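Transcriptional regulator, TetR family (Marinobacter aquaeolei, PDB 3NNR) probably binds DNA through an N-terminal helix-turn-helix domain, as a dimeric transcriptional regulator of the TetR family. Local coordinates at residues A[8-13]-A[50-55]; A[69-74]-A[82-87]; A[76-81]-A[200-205]. All blocks are in the same frame, centred on the assembly; numbering follows the deposited sequence.

How the contacts relate
From the N terminus, the chain first passes through the helix-turn-helix domain, and contact 1 closes a loop holding helices 28-35 and 39-45 by bringing helix 49-67 back against helix 6-21. Only after it has closed do the other two open. Contact 2 closes a short loop that runs into helix 78-94, folding residues 69-74 onto that helix; contact 3 starts within this loop, at 76-81, and reaches far ahead to helix 200-211, so the two cross. They meet where Y84 CE2 lies 3.7 Å from I76 CD1. Contact 1 stands apart, its centre 28 Å from that of contact 2 and 39 Å from that of contact 3.

Contact 1: A[8-13]-A[50-55]; sequences DKILLS and SDIIYE
L11 and I10 on helix 6-21 pack against E55 and I52 on helix 49-67 in a small, mainly apolar helix-helix contact at the junction of the DNA-binding domain and the long helix that leaves it. The short segments cross almost perpendicularly, at -84°, with their axes 10.1 Å apart, and no hydrogen bond links them. L11 does most of the work. Both methyls lie against the stem of E55: L11 CD2 sits 3.8 Å from E55 CB, while L11 CD1 touches E55 CG and lies 3.6 Å from E55 OE2. E55 runs across the leucine at about a right angle, its CG turned anti to the backbone N (chi1 -173°), which carries the chain past both methyls to a carboxylate whose OE1 forms a salt bridge with R7. The first helix therefore supplies both the apolar surface under the glutamate and the charge at its end. This is the three-helix N-terminal domain of TetR regulators, in which the first helix and the start of the fourth pack beside the predicted helix-turn-helix of residues 27-46. Deeper in, I10 CG2 meets I52 CD1 at 4.1 Å, the two isoleucines crossing at about a right angle. Both are buried and also touch L42 and F46, with L35 against I10 and I31 against I52. L11 CD2 also comes within 3.9 Å of I52 O.

Contact 2: A[69-74]-A[82-87]; sequences DIPEDR and TFYLES
Y84 reaches from helix 78-94 to the loop at 69-74, where its ring meets I70 and its hydroxyl meets P71. From CB, which points toward the loop, the ring is carried out to I70 and P71 with CG anti to the carbonyl carbon (chi1 -59°). Farther along the ring, CE1 is 3.7 Å from I70 CD1, and CE2 lies a little farther from the same methyl. CZ makes the closest approach to it, at 3.5 Å. The methyl comes in obliquely to the ring. At the tip, OH lies 3.4 Å from P71 CD and 3.6 Å from I70 CD1, with I70 CG2 a little farther, so the phenol ends among carbon atoms of the loop. In this TetR-family C-terminal domain, the loop joins the long helix 49-67 to helix 78-94, and both I70 and Y84 also rest on I130 of helix 110-136. L68 and I76 touch the tyrosine as well. Cutting Y84 back to an alanine is likely to leave I70 CD1 and P71 CD without their partner and open a gap between loop and helix. The side chain also passes about 5 Å from a bound molecule of unknown identity, probably a remnant of the crystallisation liquor.

Contact 3: A[76-81]-A[200-205]; sequences ITLEDM and PEYRER
The contact belongs to the outer end of the helical C-terminal domain, where the first turn of helix 78-94 meets the beginning of helix 200-211 through L78, Y202 and R205. It is a slight surface contact, burying 107 Å² in all, and is made without a hydrogen bond between the segments. L78 points toward the other helix, and one of its branches makes the touch: CD1 approaches Y202 CD2 at 4.0 Å, at the edge of the ring and near its plane. The same methyl lies 4.2 Å from R205 CB, so it rests against two residues on one side of the second helix, with V206 of that helix also touching the leucine. I139 touches both L78 and Y202.

The turn that presents L78 is fixed by a capping box. T77 holds the N-cap position and its OG1 accepts from D80 N at 3.1 Å, while T77 N returns the bond to D80 OD2 at 3.2 Å. The first of these N-H bonds bends modestly, to 165°; the second is nearly straight, although its donor meets the carboxylate oxygen from above the carboxylate plane.

On the other helix, R205 folds back along its own backbone. Its chi3 of -75° bends the chain so that NH2 reaches E201 O at 3.4 Å in a weak bond, the oxygen lying in the guanidinium plane. The same NH2 stands 3.6 Å above the plane of the Y202 ring, so the tyrosine has R205 NH2 near the rim of one face and the leucine methyl at its edge.

Contact 1: A[8-13]-A[50-55]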
ATOM      1  N   ASP A   8      -1.396  29.979  -9.627  1.00 68.04           N
ATOM      2  CA  ASP A   8      -1.238  29.361  -8.296  1.00 67.96           C
ATOM      3  C   ASP A   8      -2.602  28.919  -7.727  1.00 64.01           C
ATOM      4  O   ASP A   8      -2.666  27.886  -7.074  1.00 64.32           O
ATOM      5  CB  ASP A   8      -0.455  30.278  -7.348  1.00 71.02           C
ATOM      6  CG  ASP A   8       1.014  30.446  -7.758  1.00 77.51           C
ATOM      7  OD1 ASP A   8       1.679  29.447  -8.147  1.00 85.04           O
ATOM      8  OD2 ASP A   8       1.515  31.587  -7.660  1.00 89.88           O
ATOM      9  N   LYS A   9      -3.661  29.686  -8.001  1.00 61.74           N
ATOM     10  CA  LYS A   9      -5.015  29.310  -7.640  1.00 62.55           C
ATOM     11  C   LYS A   9      -5.372  28.013  -8.357  1.00 63.15           C
ATOM     12  O   LYS A   9      -5.892  27.074  -7.717  1.00 62.85           O
ATOM     13  CB  LYS A   9      -6.065  30.372  -8.004  1.00 64.87           C
ATOM     14  CG  LYS A   9      -6.110  31.632  -7.149  1.00 71.28           C
ATOM     15  CD  LYS A   9      -7.268  32.558  -7.632  1.00 84.13           C
ATOM     16  CE  LYS A   9      -7.366  33.858  -6.815  1.00 93.41           C
ATOM     17  NZ  LYS A   9      -8.334  34.848  -7.402  1.00 97.74           N
ATOM     18  N   ILE A  10      -5.071  27.946  -9.661  1.00 60.46           N
ATOM     19  CA  ILE A  10      -5.368  26.754 -10.438  1.00 58.04           C
ATOM     20  C   ILE A  10      -4.735  25.510  -9.803  1.00 55.58           C
ATOM     21  O   ILE A  10      -5.409  24.489  -9.710  1.00 53.32           O
ATOM     22  CB  ILE A  10      -4.951  26.853 -11.944  1.00 58.74           C
ATOM     23  CG1 ILE A  10      -5.748  27.931 -12.684  1.00 61.74           C
ATOM     24  CG2 ILE A  10      -5.204  25.496 -12.660  1.00 49.80           C
ATOM     25  CD1 ILE A  10      -5.080  28.396 -13.946  1.00 51.62           C
ATOM     26  N   LEU A  11      -3.463  25.595  -9.397  1.00 55.48           N
ATOM     27  CA  LEU A  11      -2.773  24.456  -8.758  1.00 54.10           C
ATOM     28  C   LEU A  11      -3.395  24.160  -7.383  1.00 54.54           C
ATOM     29  O   LEU A  11      -3.637  23.020  -7.062  1.00 55.53           O
ATOM     30  CB  LEU A  11      -1.268  24.715  -8.610  1.00 55.01           C
ATOM     31  CG  LEU A  11      -0.358  24.728  -9.852  1.00 59.17           C
ATOM     32  CD1 LEU A  11       0.984  25.416  -9.544  1.00 53.04           C
ATOM     33  CD2 LEU A  11      -0.136  23.300 -10.367  1.00 51.96           C
ATOM     34  N   LEU A  12      -3.694  25.195  -6.607  1.00 57.08           N
ATOM     35  CA  LEU A  12      -4.271  25.030  -5.258  1.00 60.08           C
ATOM     36  C   LEU A  12      -5.681  24.391  -5.321  1.00 58.08           C
ATOM     37  O   LEU A  12      -5.980  23.420  -4.587  1.00 60.06           O
ATOM     38  CB  LEU A  12      -4.332  26.380  -4.520  1.00 63.42           C
ATOM     39  CG  LEU A  12      -4.153  26.393  -2.993  1.00 76.68           C
ATOM     40  CD1 LEU A  12      -4.724  27.718  -2.440  1.00 79.34           C
ATOM     41  CD2 LEU A  12      -4.763  25.184  -2.236  1.00 84.32           C
ATOM     42  N   SER A  13      -6.524  24.935  -6.190  1.00 53.23           N
ATOM     43  CA  SER A  13      -7.878  24.437  -6.377  1.00 54.93           C
ATOM     44  C   SER A  13      -7.934  23.044  -6.998  1.00 52.51           C
ATOM     45  O   SER A  13      -8.778  22.240  -6.613  1.00 52.13           O
ATOM     46  CB  SER A  13      -8.723  25.400  -7.203  1.00 56.64           C
ATOM     47  OG  SER A  13      -9.028  26.549  -6.451  1.00 64.76           O
ATOM     48  N   SER A  50      -2.886  16.523 -17.173  1.00 58.32           N
ATOM     49  CA  SER A  50      -1.576  15.906 -16.816  1.00 59.86           C
ATOM     50  C   SER A  50      -0.515  16.916 -16.424  1.00 58.09           C
ATOM     51  O   SER A  50       0.356  16.615 -15.604  1.00 57.65           O
ATOM     52  CB  SER A  50      -1.005  15.071 -17.970  1.00 62.00           C
ATOM     53  OG  SER A  50      -1.866  14.000 -18.278  1.00 70.53           O
ATOM     54  N   ASP A  51      -0.566  18.088 -17.055  1.00 57.34           N
ATOM     55  CA  ASP A  51       0.378  19.165 -16.772  1.00 56.32           C
ATOM     56  C   ASP A  51       0.097  19.757 -15.412  1.00 54.22           C
ATOM     57  O   ASP A  51       1.034  20.103 -14.720  1.00 49.99           O
ATOM     58  CB  ASP A  51       0.382  20.224 -17.863  1.00 57.91           C
ATOM     59  CG  ASP A  51       1.029  19.738 -19.165  1.00 62.31           C
ATOM     60  OD1 ASP A  51       1.624  18.638 -19.214  1.00 61.78           O
ATOM     61  OD2 ASP A  51       0.987  20.510 -20.151  1.00 73.47           O
ATOM     62  N   ILE A  52      -1.180  19.806 -15.020  1.00 54.54           N
ATOM     63  CA  ILE A  52      -1.562  20.275 -13.687  1.00 53.37           C
ATOM     64  C   ILE A  52      -0.985  19.301 -12.679  1.00 54.31           C
ATOM     65  O   ILE A  52      -0.240  19.700 -11.785  1.00 56.23           O
ATOM     66  CB  ILE A  52      -3.103  20.429 -13.481  1.00 49.61           C
ATOM     67  CG1 ILE A  52      -3.654  21.524 -14.424  1.00 53.38           C
ATOM     68  CG2 ILE A  52      -3.417  20.858 -12.056  1.00 43.05           C
ATOM     69  CD1 ILE A  52      -5.212  21.719 -14.374  1.00 47.57           C
ATOM     70  N   ILE A  53      -1.276  18.017 -12.882  1.00 55.06           N
ATOM     71  CA  ILE A  53      -0.844  16.964 -11.962  1.00 51.14           C
ATOM     72  C   ILE A  53       0.684  16.928 -11.799  1.00 50.83           C
ATOM     73  O   ILE A  53       1.179  16.816 -10.664  1.00 50.27           O
ATOM     74  CB  ILE A  53      -1.374  15.596 -12.408  1.00 53.00           C
ATOM     75  CG1 ILE A  53      -2.905  15.548 -12.291  1.00 51.17           C
ATOM     76  CG2 ILE A  53      -0.774  14.453 -11.545  1.00 51.87           C
ATOM     77  CD1 ILE A  53      -3.512  14.324 -12.979  1.00 47.77           C
ATOM     78  N   TYR A  54       1.419  17.056 -12.908  1.00 48.94           N
ATOM     79  CA  TYR A  54       2.883  17.000 -12.856  1.00 49.35           C
ATOM     80  C   TYR A  54       3.436  18.115 -11.970  1.00 52.24           C
ATOM     81  O   TYR A  54       4.289  17.876 -11.107  1.00 52.02           O
ATOM     82  CB  TYR A  54       3.491  17.102 -14.242  1.00 49.31           C
ATOM     83  CG  TYR A  54       5.001  16.985 -14.300  1.00 42.43           C
ATOM     84  CD1 TYR A  54       5.639  15.847 -13.819  1.00 53.93           C
ATOM     85  CD2 TYR A  54       5.789  17.943 -14.944  1.00 59.80           C
ATOM     86  CE1 TYR A  54       7.028  15.685 -13.895  1.00 59.28           C
ATOM     87  CE2 TYR A  54       7.217  17.784 -15.048  1.00 56.29           C
ATOM     88  CZ  TYR A  54       7.811  16.651 -14.518  1.00 59.34           C
ATOM     89  OH  TYR A  54       9.161  16.463 -14.571  1.00 63.52           O
ATOM     90  N   GLU A  55       2.935  19.325 -12.174  1.00 55.11           N
ATOM     91  CA  GLU A  55       3.393  20.465 -11.377  1.00 56.78           C
ATOM     92  C   GLU A  55       3.006  20.348  -9.902  1.00 53.88           C
ATOM     93  O   GLU A  55       3.796  20.706  -9.044  1.00 59.49           O
ATOM     94  CB  GLU A  55       2.946  21.788 -11.981  1.00 59.09           C
ATOM     95  CG  GLU A  55       3.607  22.997 -11.214  1.00 71.66           C
ATOM     96  CD  GLU A  55       3.831  24.223 -12.042  1.00 70.80           C
ATOM     97  OE1 GLU A  55       3.782  24.088 -13.295  1.00 62.99           O
ATOM     98  OE2 GLU A  55       4.088  25.313 -11.439  1.00 73.93           O
TER

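Contact 2: A[69-74]-A[82-87]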
ATOM      1  N   ASP A  69      16.016  16.181   4.016  1.00 65.22           N
ATOM      2  CA  ASP A  69      17.366  16.653   3.756  1.00 70.42           C
ATOM      3  C   ASP A  69      17.933  16.490   5.151  1.00 72.83           C
ATOM      4  O   ASP A  69      17.678  17.321   6.039  1.00 70.87           O
ATOM      5  CB  ASP A  69      17.390  18.107   3.268  1.00 71.97           C
ATOM      6  CG  ASP A  69      18.781  18.606   2.922  1.00 75.89           C
ATOM      7  OD1 ASP A  69      19.799  17.930   3.199  1.00 81.29           O
ATOM      8  OD2 ASP A  69      18.835  19.712   2.362  1.00 73.95           O
ATOM      9  N   ILE A  70      18.641  15.371   5.329  1.00 75.46           N
ATOM     10  CA  ILE A  70      19.191  14.965   6.616  1.00 76.79           C
ATOM     11  C   ILE A  70      20.449  15.779   6.938  1.00 80.49           C
ATOM     12  O   ILE A  70      21.374  15.828   6.108  1.00 80.35           O
ATOM     13  CB  ILE A  70      19.568  13.444   6.671  1.00 76.67           C
ATOM     14  CG1 ILE A  70      18.431  12.552   6.177  1.00 73.69           C
ATOM     15  CG2 ILE A  70      20.009  13.025   8.100  1.00 78.61           C
ATOM     16  CD1 ILE A  70      17.110  12.783   6.833  1.00 80.98           C
ATOM     17  N   PRO A  71      20.479  16.426   8.121  1.00 82.59           N
ATOM     18  CA  PRO A  71      21.697  17.124   8.514  1.00 91.32           C
ATOM     19  C   PRO A  71      22.811  16.115   8.811  1.00 94.57           C
ATOM     20  O   PRO A  71      22.554  15.098   9.482  1.00 93.50           O
ATOM     21  CB  PRO A  71      21.297  17.891   9.788  1.00 92.90           C
ATOM     22  CG  PRO A  71      19.842  17.771   9.888  1.00 86.00           C
ATOM     23  CD  PRO A  71      19.407  16.617   9.107  1.00 80.70           C
ATOM     24  N   GLU A  72      24.002  16.391   8.267  1.00 98.99           N
ATOM     25  CA  GLU A  72      25.183  15.534   8.436  1.00102.34           C
ATOM     26  C   GLU A  72      26.164  16.050   9.501  1.00105.53           C
ATOM     27  O   GLU A  72      26.991  15.278   9.974  1.00109.07           O
ATOM     28  CB  GLU A  72      25.898  15.335   7.084  1.00104.16           C
ATOM     29  CG  GLU A  72      25.044  14.655   5.980  1.00101.97           C
ATOM     30  CD  GLU A  72      24.568  13.229   6.330  1.00104.95           C
ATOM     31  OE1 GLU A  72      25.226  12.538   7.141  1.00103.78           O
ATOM     32  OE2 GLU A  72      23.524  12.797   5.783  1.00101.20           O
ATOM     33  N   ASP A  73      26.042  17.316   9.908  1.00104.52           N
ATOM     34  CA  ASP A  73      26.934  17.923  10.917  1.00107.71           C
ATOM     35  C   ASP A  73      26.553  17.715  12.411  1.00105.85           C
ATOM     36  O   ASP A  73      27.166  18.352  13.271  1.00111.69           O
ATOM     37  CB  ASP A  73      27.156  19.427  10.601  1.00110.32           C
ATOM     38  CG  ASP A  73      25.870  20.267  10.679  1.00111.13           C
ATOM     39  OD1 ASP A  73      24.744  19.710  10.635  1.00112.61           O
ATOM     40  OD2 ASP A  73      25.992  21.505  10.745  1.00114.13           O
ATOM     41  N   ARG A  74      25.560  16.868  12.719  1.00100.80           N
ATOM     42  CA  ARG A  74      25.140  16.582  14.110  0.50100.37           C
ATOM     43  C   ARG A  74      24.514  15.191  14.201  1.00 95.58           C
ATOM     44  O   ARG A  74      24.138  14.650  13.182  1.00 91.90           O
ATOM     45  CB  ARG A  74      24.144  17.647  14.597  0.50100.17           C
ATOM     46  CG  ARG A  74      22.921  17.869  13.693  0.50 96.15           C
ATOM     47  CD  ARG A  74      21.991  18.952  14.239  0.50 98.13           C
ATOM     48  NE  ARG A  74      20.930  19.293  13.289  0.50 92.56           N
ATOM     49  CZ  ARG A  74      21.028  20.265  12.389  0.50 93.14           C
ATOM     50  NH1 ARG A  74      22.132  20.994  12.325  0.50 98.05           N
ATOM     51  NH2 ARG A  74      20.027  20.511  11.558  0.50 91.24           N
ATOM     52  N   THR A  82      10.674  11.843  15.052  1.00 67.09           N
ATOM     53  CA  THR A  82       9.247  12.165  15.089  1.00 65.70           C
ATOM     54  C   THR A  82       8.886  13.216  14.035  1.00 63.90           C
ATOM     55  O   THR A  82       7.813  13.145  13.435  1.00 63.69           O
ATOM     56  CB  THR A  82       8.806  12.632  16.479  1.00 64.98           C
ATOM     57  OG1 THR A  82       9.575  13.765  16.854  1.00 80.93           O
ATOM     58  CG2 THR A  82       9.056  11.568  17.489  1.00 65.22           C
ATOM     59  N   PHE A  83       9.780  14.179  13.807  1.00 66.49           N
ATOM     60  CA  PHE A  83       9.566  15.186  12.777  1.00 64.47           C
ATOM     61  C   PHE A  83       9.533  14.508  11.380  1.00 62.44           C
ATOM     62  O   PHE A  83       8.567  14.680  10.616  1.00 61.97           O
ATOM     63  CB  PHE A  83      10.595  16.309  12.828  1.00 67.28           C
ATOM     64  CG  PHE A  83      10.758  16.961  11.508  1.00 69.39           C
ATOM     65  CD1 PHE A  83       9.746  17.766  11.007  1.00 67.14           C
ATOM     66  CD2 PHE A  83      11.858  16.665  10.699  1.00 67.79           C
ATOM     67  CE1 PHE A  83       9.847  18.299   9.725  1.00 73.11           C
ATOM     68  CE2 PHE A  83      11.977  17.209   9.440  1.00 67.72           C
ATOM     69  CZ  PHE A  83      10.969  18.029   8.943  1.00 71.94           C
ATOM     70  N   TYR A  84      10.559  13.722  11.051  1.00 61.08           N
ATOM     71  CA  TYR A  84      10.584  13.035   9.754  1.00 57.10           C
ATOM     72  C   TYR A  84       9.298  12.235   9.521  1.00 58.97           C
ATOM     73  O   TYR A  84       8.715  12.287   8.419  1.00 59.30           O
ATOM     74  CB  TYR A  84      11.794  12.089   9.583  1.00 58.22           C
ATOM     75  CG  TYR A  84      13.176  12.730   9.700  1.00 57.74           C
ATOM     76  CD1 TYR A  84      13.500  13.890   9.004  1.00 58.68           C
ATOM     77  CD2 TYR A  84      14.181  12.137  10.467  1.00 60.53           C
ATOM     78  CE1 TYR A  84      14.777  14.471   9.099  1.00 61.38           C
ATOM     79  CE2 TYR A  84      15.467  12.729  10.586  1.00 63.32           C
ATOM     80  CZ  TYR A  84      15.756  13.885   9.900  1.00 58.50           C
ATOM     81  OH  TYR A  84      16.999  14.469  10.020  1.00 77.47           O
ATOM     82  N   LEU A  85       8.849  11.512  10.551  1.00 59.15           N
ATOM     83  CA  LEU A  85       7.644  10.689  10.444  1.00 57.25           C
ATOM     84  C   LEU A  85       6.385  11.535  10.327  1.00 55.39           C
ATOM     85  O   LEU A  85       5.643  11.369   9.396  1.00 54.76           O
ATOM     86  CB  LEU A  85       7.524   9.694  11.614  1.00 58.65           C
ATOM     87  CG  LEU A  85       8.499   8.530  11.613  1.00 60.90           C
ATOM     88  CD1 LEU A  85       8.343   7.736  12.888  1.00 66.83           C
ATOM     89  CD2 LEU A  85       8.260   7.656  10.403  1.00 59.73           C
ATOM     90  N   GLU A  86       6.167  12.451  11.253  1.00 58.56           N
ATOM     91  CA  GLU A  86       4.966  13.313  11.199  1.00 60.43           C
ATOM     92  C   GLU A  86       4.809  14.122   9.903  1.00 59.05           C
ATOM     93  O   GLU A  86       3.713  14.197   9.344  1.00 59.94           O
ATOM     94  CB  GLU A  86       4.915  14.277  12.389  1.00 60.88           C
ATOM     95  CG  GLU A  86       4.496  13.592  13.707  1.00 69.06           C
ATOM     96  CD  GLU A  86       4.144  14.562  14.837  1.00 73.22           C
ATOM     97  OE1 GLU A  86       3.779  15.731  14.579  1.00 84.73           O
ATOM     98  OE2 GLU A  86       4.192  14.132  15.997  1.00 81.31           O
ATOM     99  N   SER A  87       5.917  14.702   9.443  1.00 57.87           N
ATOM    100  CA  SER A  87       5.928  15.575   8.277  1.00 54.56           C
ATOM    101  C   SER A  87       5.619  14.829   6.997  1.00 51.05           C
ATOM    102  O   SER A  87       4.904  15.347   6.155  1.00 49.89           O
ATOM    103  CB  SER A  87       7.269  16.331   8.186  1.00 57.93           C
ATOM    104  OG  SER A  87       8.365  15.481   7.904  1.00 55.01           O
TER

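Contact 3: A[76-81]-A[200-205]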
ATOM      1  N   ILE A  76      21.572  12.338  14.939  1.00 87.96           N
ATOM      2  CA  ILE A  76      20.108  12.299  14.841  1.00 83.96           C
ATOM      3  C   ILE A  76      19.520  12.110  16.233  1.00 84.96           C
ATOM      4  O   ILE A  76      20.002  11.256  16.978  1.00 88.86           O
ATOM      5  CB  ILE A  76      19.613  11.146  13.884  1.00 80.16           C
ATOM      6  CG1 ILE A  76      18.112  11.246  13.635  1.00 76.97           C
ATOM      7  CG2 ILE A  76      19.950   9.730  14.421  1.00 75.84           C
ATOM      8  CD1 ILE A  76      17.641  10.375  12.523  1.00 67.90           C
ATOM      9  N   THR A  77      18.512  12.911  16.587  1.00 82.27           N
ATOM     10  CA  THR A  77      17.796  12.759  17.869  1.00 81.93           C
ATOM     11  C   THR A  77      16.404  12.099  17.653  1.00 78.79           C
ATOM     12  O   THR A  77      15.949  11.928  16.528  1.00 72.80           O
ATOM     13  CB  THR A  77      17.543  14.100  18.536  1.00 82.88           C
ATOM     14  OG1 THR A  77      16.590  14.825  17.751  1.00 77.28           O
ATOM     15  CG2 THR A  77      18.849  14.934  18.706  1.00 86.37           C
ATOM     16  N   LEU A  78      15.740  11.748  18.754  1.00 79.78           N
ATOM     17  CA  LEU A  78      14.363  11.226  18.723  1.00 76.65           C
ATOM     18  C   LEU A  78      13.321  12.253  18.215  1.00 73.70           C
ATOM     19  O   LEU A  78      12.291  11.881  17.612  1.00 67.71           O
ATOM     20  CB  LEU A  78      13.960  10.715  20.118  1.00 78.30           C
ATOM     21  CG  LEU A  78      14.707   9.479  20.637  1.00 83.44           C
ATOM     22  CD1 LEU A  78      14.242   9.145  22.041  1.00 83.77           C
ATOM     23  CD2 LEU A  78      14.520   8.269  19.710  1.00 78.88           C
ATOM     24  N   GLU A  79      13.594  13.532  18.482  1.00 76.92           N
ATOM     25  CA  GLU A  79      12.744  14.655  18.073  1.00 76.10           C
ATOM     26  C   GLU A  79      12.820  14.753  16.525  1.00 76.04           C
ATOM     27  O   GLU A  79      11.782  14.926  15.840  1.00 74.97           O
ATOM     28  CB  GLU A  79      13.144  15.944  18.799  1.00 80.60           C
ATOM     29  CG  GLU A  79      12.973  15.972  20.403  1.00 85.47           C
ATOM     30  CD  GLU A  79      13.996  15.120  21.244  1.00 97.08           C
ATOM     31  OE1 GLU A  79      14.901  14.471  20.665  1.00 99.14           O
ATOM     32  OE2 GLU A  79      13.886  15.084  22.499  1.00 97.47           O
ATOM     33  N   ASP A  80      14.026  14.570  15.965  1.00 75.25           N
ATOM     34  CA  ASP A  80      14.198  14.500  14.500  1.00 72.04           C
ATOM     35  C   ASP A  80      13.424  13.329  13.901  1.00 68.10           C
ATOM     36  O   ASP A  80      12.827  13.453  12.827  1.00 64.35           O
ATOM     37  CB  ASP A  80      15.660  14.289  14.080  1.00 74.04           C
ATOM     38  CG  ASP A  80      16.547  15.438  14.393  1.00 75.68           C
ATOM     39  OD1 ASP A  80      16.079  16.593  14.534  1.00 72.69           O
ATOM     40  OD2 ASP A  80      17.767  15.178  14.450  1.00 92.82           O
HETATM   41  N   MSE A  81      13.467  12.188  14.579  1.00 68.14           N
HETATM   42  CA  MSE A  81      12.766  11.000  14.099  1.00 68.43           C
HETATM   43  C   MSE A  81      11.250  11.286  13.989  1.00 66.32           C
HETATM   44  O   MSE A  81      10.654  11.065  12.937  1.00 64.91           O
HETATM   45  CB  MSE A  81      13.064   9.794  14.993  1.00 69.68           C
HETATM   46  CG  MSE A  81      12.561   8.486  14.445  1.00 70.22           C
HETATM   47 SE   MSE A  81      12.884   7.101  15.736  0.75 65.04          SE
HETATM   48  CE  MSE A  81      11.666   7.649  17.153  1.00 64.29           C
ATOM     49  N   PRO A 200      19.659  -1.152  24.708  1.00104.98           N
ATOM     50  CA  PRO A 200      19.273  -0.969  26.114  1.00108.18           C
ATOM     51  C   PRO A 200      19.090   0.512  26.534  1.00109.27           C
ATOM     52  O   PRO A 200      18.095   0.809  27.199  1.00109.08           O
ATOM     53  CB  PRO A 200      20.415  -1.655  26.871  1.00112.41           C
ATOM     54  CG  PRO A 200      20.829  -2.765  25.939  1.00109.39           C
ATOM     55  CD  PRO A 200      20.728  -2.173  24.573  1.00106.34           C
ATOM     56  N   GLU A 201      20.005   1.404  26.115  1.00110.18           N
ATOM     57  CA  GLU A 201      19.922   2.860  26.406  1.00111.77           C
ATOM     58  C   GLU A 201      18.550   3.516  26.141  1.00108.98           C
ATOM     59  O   GLU A 201      18.024   4.267  26.978  1.00109.73           O
ATOM     60  CB  GLU A 201      20.907   3.670  25.535  1.00111.97           C
ATOM     61  CG  GLU A 201      22.389   3.612  25.852  1.00121.67           C
ATOM     62  CD  GLU A 201      23.116   4.911  25.410  1.00127.62           C
ATOM     63  OE1 GLU A 201      22.919   5.966  26.063  1.00127.77           O
ATOM     64  OE2 GLU A 201      23.886   4.881  24.423  1.00127.32           O
ATOM     65  N   TYR A 202      18.005   3.219  24.958  1.00104.59           N
ATOM     66  CA  TYR A 202      16.787   3.869  24.433  1.00101.46           C
ATOM     67  C   TYR A 202      15.468   3.079  24.421  1.00 99.06           C
ATOM     68  O   TYR A 202      14.425   3.701  24.179  1.00 96.22           O
ATOM     69  CB  TYR A 202      17.083   4.395  23.013  1.00 98.16           C
ATOM     70  CG  TYR A 202      18.000   5.608  22.981  1.00 99.14           C
ATOM     71  CD1 TYR A 202      19.392   5.447  22.953  1.00 97.64           C
ATOM     72  CD2 TYR A 202      17.492   6.922  22.970  1.00101.60           C
ATOM     73  CE1 TYR A 202      20.270   6.566  22.914  1.00 98.29           C
ATOM     74  CE2 TYR A 202      18.372   8.062  22.941  1.00 97.59           C
ATOM     75  CZ  TYR A 202      19.761   7.864  22.913  1.00 95.13           C
ATOM     76  OH  TYR A 202      20.664   8.916  22.885  1.00 91.47           O
ATOM     77  N   ARG A 203      15.497   1.761  24.692  1.00 99.46           N
ATOM     78  CA  ARG A 203      14.271   0.909  24.670  1.00 98.48           C
ATOM     79  C   ARG A 203      13.102   1.582  25.442  1.00100.29           C
ATOM     80  O   ARG A 203      12.004   1.723  24.886  1.00 97.96           O
ATOM     81  CB  ARG A 203      14.564  -0.538  25.170  1.00100.78           C
ATOM     82  CG  ARG A 203      13.438  -1.600  24.929  1.00 98.55           C
ATOM     83  CD  ARG A 203      13.836  -3.021  25.386  1.00 94.49           C
ATOM     84  N   GLU A 204      13.392   2.088  26.656  1.00104.36           N
ATOM     85  CA  GLU A 204      12.405   2.760  27.547  1.00105.24           C
ATOM     86  C   GLU A 204      11.649   3.925  26.877  1.00102.11           C
ATOM     87  O   GLU A 204      10.409   3.925  26.831  1.00100.85           O
ATOM     88  CB  GLU A 204      13.080   3.244  28.848  1.00108.22           C
ATOM     89  N   ARG A 205      12.404   4.874  26.323  1.00100.11           N
ATOM     90  CA  ARG A 205      11.833   6.085  25.678  1.00 97.41           C
ATOM     91  C   ARG A 205      11.167   5.847  24.317  1.00 90.69           C
ATOM     92  O   ARG A 205      10.072   6.367  24.073  1.00 88.46           O
ATOM     93  CB  ARG A 205      12.884   7.204  25.533  1.00 97.68           C
ATOM     94  CG  ARG A 205      13.172   7.968  26.808  1.00107.83           C
ATOM     95  CD  ARG A 205      14.425   8.837  26.655  1.00112.67           C
ATOM     96  NE  ARG A 205      15.660   8.036  26.700  1.00114.53           N
ATOM     97  CZ  ARG A 205      16.896   8.494  26.466  1.00118.87           C
ATOM     98  NH1 ARG A 205      17.113   9.771  26.122  1.00122.86           N
ATOM     99  NH2 ARG A 205      17.937   7.655  26.554  1.00117.18           N
TER